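Local coordinates for putative uncharacterized protein Ta1305 (Thermoplasma acidophilum, PDB 4RKS) that phosphorylates mevalonate at its 3-position with ATP, a step of the alternative mevalonate pathway by which Thermoplasma makes isoprenoids, at residues S278-K281 and L282-K285. Numbering follows the deposited sequence.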
loop_
_atom_site.group_PDB
_atom_site.type_symbol
_atom_site.label_atom_id
_atom_site.label_comp_id
_atom_site.label_asym_id
_atom_site.label_seq_id
_atom_site.Cartn_x
_atom_site.Cartn_y
_atom_site.Cartn_z
ATOM N N SER A 278 6.441 -12.924 19.862
ATOM C CA SER A 278 7.340 -13.691 20.718
ATOM C C SER A 278 7.419 -15.157 20.277
ATOM O O SER A 278 8.492 -15.758 20.291
ATOM C CB SER A 278 6.898 -13.608 22.184
ATOM O OG SER A 278 6.888 -12.265 22.639
ATOM N N TYR A 279 6.285 -15.729 19.896
ATOM C CA TYR A 279 6.265 -17.104 19.403
ATOM C C TYR A 279 7.042 -17.199 18.092
ATOM O O TYR A 279 7.764 -18.176 17.866
ATOM C CB TYR A 279 4.828 -17.593 19.212
ATOM C CG TYR A 279 4.696 -18.904 18.451
ATOM C CD1 TYR A 279 5.025 -20.124 19.047
ATOM C CD2 TYR A 279 4.220 -18.925 17.143
ATOM C CE1 TYR A 279 4.893 -21.326 18.348
ATOM C CE2 TYR A 279 4.085 -20.114 16.439
ATOM C CZ TYR A 279 4.422 -21.312 17.043
ATOM O OH TYR A 279 4.288 -22.488 16.332
ATOM N N LEU A 280 6.893 -16.179 17.241
ATOM C CA LEU A 280 7.602 -16.121 15.961
ATOM C C LEU A 280 9.112 -16.211 16.181
ATOM O O LEU A 280 9.818 -16.880 15.429
ATOM C CB LEU A 280 7.239 -14.830 15.188
ATOM C CG LEU A 280 5.797 -14.753 14.669
ATOM C CD1 LEU A 280 5.521 -13.446 13.904
ATOM C CD2 LEU A 280 5.479 -15.953 13.811
ATOM N N LYS A 281 9.593 -15.539 17.220
ATOM C CA LYS A 281 10.997 -15.605 17.609
ATOM C C LYS A 281 11.432 -17.035 17.959
ATOM O O LYS A 281 12.577 -17.422 17.739
ATOM C CB LYS A 281 11.245 -14.675 18.797
ATOM C CG LYS A 281 12.695 -14.349 19.078
ATOM C CD LYS A 281 12.787 -13.279 20.166
ATOM C CE LYS A 281 14.152 -12.605 20.199
ATOM N NZ LYS A 281 15.219 -13.505 20.712
ATOM N N LEU A 282 10.504 -17.814 18.504
ATOM C CA LEU A 282 10.783 -19.191 18.896
ATOM C C LEU A 282 10.938 -20.106 17.684
ATOM O O LEU A 282 11.938 -20.804 17.550
ATOM C CB LEU A 282 9.674 -19.717 19.807
ATOM C CG LEU A 282 9.733 -21.205 20.175
ATOM C CD1 LEU A 282 10.983 -21.518 20.988
ATOM C CD2 LEU A 282 8.472 -21.632 20.923
ATOM N N ILE A 283 9.953 -20.095 16.792
ATOM C CA ILE A 283 10.000 -20.982 15.635
ATOM C C ILE A 283 11.004 -20.534 14.583
ATOM O O ILE A 283 11.317 -21.303 13.670
ATOM C CB ILE A 283 8.622 -21.128 14.979
ATOM C CG1 ILE A 283 8.004 -19.765 14.688
ATOM C CG2 ILE A 283 7.704 -21.904 15.888
ATOM C CD1 ILE A 283 6.597 -19.856 14.105
ATOM N N ARG A 284 11.519 -19.311 14.719
ATOM C CA ARG A 284 12.520 -18.802 13.776
ATOM C C ARG A 284 13.776 -19.665 13.831
ATOM O O ARG A 284 14.503 -19.792 12.846
ATOM C CB ARG A 284 12.862 -17.331 14.061
ATOM C CG ARG A 284 13.770 -16.678 13.011
ATOM C CD ARG A 284 13.686 -15.155 13.046
ATOM N NE ARG A 284 12.309 -14.682 12.925
ATOM C CZ ARG A 284 11.708 -13.882 13.801
ATOM N NH1 ARG A 284 12.369 -13.438 14.869
ATOM N NH2 ARG A 284 10.446 -13.516 13.606
ATOM N N LYS A 285 14.018 -20.268 14.987
ATOM C CA LYS A 285 15.170 -21.147 15.160
ATOM C C LYS A 285 14.961 -22.469 14.422
ATOM O O LYS A 285 15.918 -23.170 14.105
ATOM C CB LYS A 285 15.426 -21.387 16.645
ATOM C CG LYS A 285 15.761 -20.118 17.421
ATOM C CD LYS A 285 15.886 -20.405 18.911
ATOM C CE LYS A 285 14.634 -21.097 19.445
ATOM N NZ LYS A 285 14.689 -21.332 20.918
#
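Tyr279 and Ile283, four residues apart toward the C-terminal end of helix 271-283, carry the apolar part of this contact. The isoleucine brings both branches against the phenol: CD1 comes to 3.4 Å from Tyr279 CE2, while CG2 lies 3.5 Å from Tyr279 CZ. With chi1 at 52°, Ile283 CG1 sits between its own N and carbonyl carbon, which puts CG1 over one face of the ring, offset toward the rim. The same CD1 also meets Leu280 CD2 at 4.1 Å, and on the same side of the ring plane Leu282 CD2 approaches Tyr279 CD1 obliquely at 4.2 Å. An alanine in place of Tyr279 would probably leave both branches of Ile283 without the ring they pack on and take away a side-chain neighbour of Leu282 CD2.

Among the backbone bonds, that from Ile283 N to Tyr279 O is the regular helical one, 3.1 Å long with an N-H...O angle of 160°. Tyr279 O also receives a weak bond from Leu282 N, which reaches weakly to Ser278 O as well, and the bond from Arg284 N to Leu280 O is weak too.

Arg284 folds back at chi3 (-54°), laying its guanidinium with one face over Leu280 O, 3.8 Å from the plane, and NH2 3.8 Å from Leu280 CB. Asn289 ties this end to strand 289-292: its OD1 accepts from Arg284 NH2, and its ND2 donates to Leu280 O. This is i to i+3 and i to i+4 side-chain packing on a surface helix in the C-terminal domain of a GHMP kinase, away from the mevalonate pocket.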